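Local coordinates for hypothetical protein (PDB 4M8R) that is of unknown function but pairs an immunoglobulin-like N-terminal domain with a WD40-like, probably beta-propeller, domain, at residues R375-F386 against T395-W405. Sequence-based numbering, arbitrary orientation.
Sequences RLDRIGTITVLF and TSDFDWNSKEW
Thr383 and Asp397 face each other as a non-hydrogen-bonded pair of the antiparallel hairpin formed by strands 381-387 and 394-399. Thr383 OG1 donates to Asp397 OD1 at 2.5 Å. It meets that oxygen on the syn side, 24° out of the carboxylate plane. The Asp397 CG lies anti to its carbonyl carbon (chi1 -85°), which brings the carboxylate across to the threonine. The threonine hydroxyl also bonds Trp421 NE1. Asp397 OD2 lies 4.4 Å from Arg375 NH2, too far for a salt bridge. Arg375 forms a salt bridge with Glu135 of the second subunit; the Tyr408 hydroxyl bonds Arg375 NH2 and, weakly, Asp397 OD2. With an alanine at Asp397 the carboxylate is gone, and the Thr383 hydroxyl would probably lose its acceptor on this strand, with Arg375 short of a nearby negative charge.

The opposite face, with Ile382, Val384 and Phe398, is mostly apolar; Ser396 is its polar member, and its hydroxyl bonds Asp407. Phe386 turns an edge to the face of the Trp405 six-membered ring, a T-shaped pair with centroids 5.5 Å apart and planes at 69°. Trp405 stands on the next strand, 404-407, and its ring extends across strand 394-399 to Val384 and Phe386. Val384 CG2 comes to the rim of the indole, 3.9 Å from Trp405 CZ3. Ile382 and Phe398 lie side by side, with Ile382 CG1 4.1 Å from Phe398 CB. The Phe398 ring lays CD1 over the centre of one Trp405 face.

Trp400 N donates to Gly380 O at 2.8 Å. Strands 368-373, 381-387, 394-399 and 404-407 form one antiparallel sheet, consistent with a blade of the beta-propeller suggested by the WD40-like family. The hairpin thus separates a buried polar link near the subunit interface from an aromatic layer against strands 303-310 and 355-364.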
loop_
_atom_site.group_PDB
_atom_site.type_symbol
_atom_site.label_atom_id
_atom_site.label_comp_id
_atom_site.label_asym_id
_atom_site.label_seq_id
_atom_site.Cartn_x
_atom_site.Cartn_y
_atom_site.Cartn_z
ATOM N N ARG A 375 15.234 8.490 15.931
ATOM C CA ARG A 375 15.692 7.640 14.847
ATOM C C ARG A 375 14.498 6.819 14.377
ATOM O O ARG A 375 14.041 5.918 15.083
ATOM C CB ARG A 375 16.824 6.720 15.316
ATOM C CG ARG A 375 17.723 6.278 14.172
ATOM C CD ARG A 375 18.348 4.910 14.372
ATOM N NE ARG A 375 19.253 4.846 15.513
ATOM C CZ ARG A 375 20.255 3.979 15.637
ATOM N NH1 ARG A 375 20.520 3.098 14.677
ATOM N NH2 ARG A 375 21.011 4.007 16.726
ATOM N N LEU A 376 13.995 7.130 13.185
ATOM C CA LEU A 376 12.701 6.602 12.750
ATOM C C LEU A 376 12.711 5.193 12.161
ATOM O O LEU A 376 11.650 4.680 11.836
ATOM C CB LEU A 376 12.030 7.580 11.782
ATOM C CG LEU A 376 11.808 8.989 12.348
ATOM C CD1 LEU A 376 11.084 9.862 11.333
ATOM C CD2 LEU A 376 11.037 8.934 13.661
ATOM N N ASP A 377 13.883 4.566 12.033
ATOM C CA ASP A 377 13.947 3.111 11.745
ATOM C C ASP A 377 13.864 2.275 13.030
ATOM O O ASP A 377 13.848 1.051 12.982
ATOM C CB ASP A 377 15.182 2.717 10.903
ATOM C CG ASP A 377 16.509 3.119 11.541
ATOM O OD1 ASP A 377 16.497 3.797 12.582
ATOM O OD2 ASP A 377 17.571 2.769 10.982
ATOM N N ARG A 378 13.833 2.953 14.174
ATOM C CA ARG A 378 13.468 2.341 15.445
ATOM C C ARG A 378 12.033 2.725 15.747
ATOM O O ARG A 378 11.501 3.662 15.151
ATOM C CB ARG A 378 14.372 2.851 16.570
ATOM C CG ARG A 378 15.841 2.516 16.389
ATOM C CD ARG A 378 16.066 1.019 16.501
ATOM N NE ARG A 378 17.481 0.666 16.542
ATOM C CZ ARG A 378 18.257 0.489 15.474
ATOM N NH1 ARG A 378 17.781 0.634 14.235
ATOM N NH2 ARG A 378 19.530 0.162 15.647
ATOM N N ILE A 379 11.417 2.006 16.679
ATOM C CA ILE A 379 10.105 2.372 17.190
ATOM C C ILE A 379 10.184 2.533 18.703
ATOM O O ILE A 379 10.910 1.803 19.374
ATOM C CB ILE A 379 9.015 1.341 16.818
ATOM C CG1 ILE A 379 9.433 -0.083 17.210
ATOM C CG2 ILE A 379 8.717 1.409 15.324
ATOM C CD1 ILE A 379 8.299 -1.087 17.152
ATOM N N GLY A 380 9.454 3.511 19.224
ATOM C CA GLY A 380 9.351 3.723 20.663
ATOM C C GLY A 380 10.642 4.114 21.357
ATOM O O GLY A 380 10.881 3.706 22.492
ATOM N N THR A 381 11.475 4.907 20.690
ATOM C CA THR A 381 12.690 5.421 21.316
ATOM C C THR A 381 12.870 6.907 21.049
ATOM O O THR A 381 12.359 7.442 20.065
ATOM C CB THR A 381 13.967 4.693 20.840
ATOM O OG1 THR A 381 14.261 5.058 19.487
ATOM C CG2 THR A 381 13.810 3.182 20.934
ATOM N N ILE A 382 13.596 7.556 21.949
ATOM C CA ILE A 382 14.121 8.891 21.716
ATOM C C ILE A 382 15.618 8.858 21.953
ATOM O O ILE A 382 16.124 7.999 22.679
ATOM C CB ILE A 382 13.480 9.951 22.632
ATOM C CG1 ILE A 382 13.637 9.584 24.111
ATOM C CG2 ILE A 382 12.009 10.119 22.285
ATOM C CD1 ILE A 382 13.202 10.687 25.056
ATOM N N THR A 383 16.321 9.789 21.326
ATOM C CA THR A 383 17.750 9.920 21.507
ATOM C C THR A 383 18.005 11.256 22.158
ATOM O O THR A 383 17.496 12.279 21.708
ATOM C CB THR A 383 18.478 9.831 20.169
ATOM O OG1 THR A 383 18.181 8.564 19.565
ATOM C CG2 THR A 383 19.981 9.970 20.363
ATOM N N VAL A 384 18.800 11.236 23.222
ATOM C CA VAL A 384 18.950 12.385 24.097
ATOM C C VAL A 384 20.418 12.735 24.289
ATOM O O VAL A 384 21.266 11.849 24.372
ATOM C CB VAL A 384 18.304 12.095 25.464
ATOM C CG1 VAL A 384 18.541 13.239 26.435
ATOM C CG2 VAL A 384 16.814 11.841 25.290
ATOM N N LEU A 385 20.697 14.036 24.359
ATOM C CA LEU A 385 22.037 14.544 24.593
ATOM C C LEU A 385 22.078 15.259 25.946
ATOM O O LEU A 385 21.376 16.250 26.140
ATOM C CB LEU A 385 22.429 15.504 23.469
ATOM C CG LEU A 385 23.876 16.003 23.447
ATOM C CD1 LEU A 385 24.851 14.885 23.103
ATOM C CD2 LEU A 385 24.008 17.140 22.452
ATOM N N PHE A 386 22.903 14.753 26.867
ATOM C CA PHE A 386 23.063 15.326 28.213
ATOM C C PHE A 386 24.384 16.048 28.359
ATOM O O PHE A 386 25.320 15.792 27.608
ATOM C CB PHE A 386 23.077 14.237 29.284
ATOM C CG PHE A 386 21.917 13.306 29.217
ATOM C CD1 PHE A 386 20.670 13.706 29.666
ATOM C CD2 PHE A 386 22.075 12.022 28.714
ATOM C CE1 PHE A 386 19.591 12.842 29.604
ATOM C CE2 PHE A 386 21.003 11.153 28.649
ATOM C CZ PHE A 386 19.755 11.564 29.095
ATOM N N THR A 395 25.348 10.751 25.062
ATOM C CA THR A 395 24.264 10.477 24.130
ATOM C C THR A 395 23.623 9.156 24.525
ATOM O O THR A 395 24.324 8.156 24.689
ATOM C CB THR A 395 24.784 10.375 22.686
ATOM O OG1 THR A 395 25.662 11.475 22.414
ATOM C CG2 THR A 395 23.632 10.389 21.692
ATOM N N SER A 396 22.301 9.138 24.671
ATOM C CA SER A 396 21.619 7.941 25.160
ATOM C C SER A 396 20.204 7.777 24.614
ATOM O O SER A 396 19.476 8.755 24.440
ATOM C CB SER A 396 21.581 7.963 26.687
ATOM O OG SER A 396 21.476 6.649 27.205
ATOM N N ASP A 397 19.832 6.528 24.344
ATOM C CA ASP A 397 18.487 6.180 23.881
ATOM C C ASP A 397 17.633 5.706 25.051
ATOM O O ASP A 397 18.102 4.938 25.887
ATOM C CB ASP A 397 18.536 5.047 22.841
ATOM C CG ASP A 397 18.776 5.539 21.423
ATOM O OD1 ASP A 397 18.871 6.766 21.187
ATOM O OD2 ASP A 397 18.867 4.675 20.531
ATOM N N PHE A 398 16.385 6.159 25.102
ATOM C CA PHE A 398 15.403 5.598 26.024
ATOM C C PHE A 398 14.384 4.782 25.238
ATOM O O PHE A 398 13.787 5.288 24.288
ATOM C CB PHE A 398 14.681 6.698 26.792
ATOM C CG PHE A 398 13.778 6.177 27.871
ATOM C CD1 PHE A 398 14.307 5.718 29.070
ATOM C CD2 PHE A 398 12.403 6.135 27.688
ATOM C CE1 PHE A 398 13.480 5.236 30.071
ATOM C CE2 PHE A 398 11.570 5.653 28.683
ATOM C CZ PHE A 398 12.108 5.206 29.877
ATOM N N ASP A 399 14.190 3.528 25.637
ATOM C CA ASP A 399 13.241 2.638 24.977
ATOM C C ASP A 399 11.966 2.563 25.813
ATOM O O ASP A 399 11.985 2.076 26.946
ATOM C CB ASP A 399 13.853 1.245 24.789
ATOM C CG ASP A 399 12.888 0.261 24.156
ATOM O OD1 ASP A 399 12.527 0.449 22.980
ATOM O OD2 ASP A 399 12.483 -0.706 24.833
ATOM N N TRP A 400 10.865 3.049 25.251
ATOM C CA TRP A 400 9.591 3.095 25.960
ATOM C C TRP A 400 9.156 1.738 26.521
ATOM O O TRP A 400 8.630 1.663 27.632
ATOM C CB TRP A 400 8.483 3.633 25.049
ATOM C CG TRP A 400 7.174 3.637 25.740
ATOM C CD1 TRP A 400 6.204 2.682 25.670
ATOM C CD2 TRP A 400 6.708 4.618 26.667
ATOM N NE1 TRP A 400 5.149 3.018 26.481
ATOM C CE2 TRP A 400 5.433 4.204 27.105
ATOM C CE3 TRP A 400 7.239 5.814 27.160
ATOM C CZ2 TRP A 400 4.680 4.942 28.013
ATOM C CZ3 TRP A 400 6.489 6.549 28.064
ATOM C CH2 TRP A 400 5.224 6.108 28.482
ATOM N N ASN A 401 9.371 0.674 25.752
ATOM C CA ASN A 401 8.844 -0.646 26.107
ATOM C C ASN A 401 9.623 -1.330 27.230
ATOM O O ASN A 401 9.038 -2.062 28.024
ATOM C CB ASN A 401 8.765 -1.551 24.872
ATOM C CG ASN A 401 7.789 -1.024 23.824
ATOM O OD1 ASN A 401 6.654 -1.490 23.733
ATOM N ND2 ASN A 401 8.226 -0.042 23.036
ATOM N N SER A 402 10.929 -1.079 27.302
ATOM C CA SER A 402 11.770 -1.618 28.377
ATOM C C SER A 402 12.039 -0.601 29.496
ATOM O O SER A 402 12.583 -0.961 30.538
ATOM C CB SER A 402 13.102 -2.109 27.808
ATOM O OG SER A 402 13.868 -1.028 27.309
ATOM N N LYS A 403 11.671 0.659 29.270
ATOM C CA LYS A 403 11.893 1.744 30.238
ATOM C C LYS A 403 13.358 1.885 30.660
ATOM O O LYS A 403 13.642 2.314 31.778
ATOM C CB LYS A 403 11.025 1.554 31.488
ATOM C CG LYS A 403 9.542 1.375 31.220
ATOM C CD LYS A 403 8.890 2.671 30.777
ATOM C CE LYS A 403 7.399 2.465 30.592
ATOM N NZ LYS A 403 6.718 3.738 30.258
ATOM N N GLU A 404 14.278 1.540 29.766
ATOM C CA GLU A 404 15.706 1.570 30.073
ATOM C C GLU A 404 16.470 2.499 29.133
ATOM O O GLU A 404 16.145 2.605 27.948
ATOM C CB GLU A 404 16.292 0.159 29.991
ATOM C CG GLU A 404 16.034 -0.690 31.226
ATOM C CD GLU A 404 16.428 -2.142 31.030
ATOM O OE1 GLU A 404 16.299 -2.657 29.899
ATOM O OE2 GLU A 404 16.867 -2.773 32.015
ATOM N N TRP A 405 17.485 3.166 29.679
ATOM C CA TRP A 405 18.418 3.948 28.884
ATOM C C TRP A 405 19.510 3.035 28.352
ATOM O O TRP A 405 19.797 1.987 28.935
ATOM C CB TRP A 405 19.065 5.046 29.720
ATOM C CG TRP A 405 18.108 6.047 30.217
ATOM C CD1 TRP A 405 17.471 6.044 31.419
ATOM C CD2 TRP A 405 17.663 7.217 29.528
ATOM N NE1 TRP A 405 16.654 7.142 31.525
ATOM C CE2 TRP A 405 16.754 7.878 30.375
ATOM C CE3 TRP A 405 17.945 7.770 28.273
ATOM C CZ2 TRP A 405 16.122 9.068 30.009
ATOM C CZ3 TRP A 405 17.317 8.951 27.908
ATOM C CH2 TRP A 405 16.416 9.588 28.774
#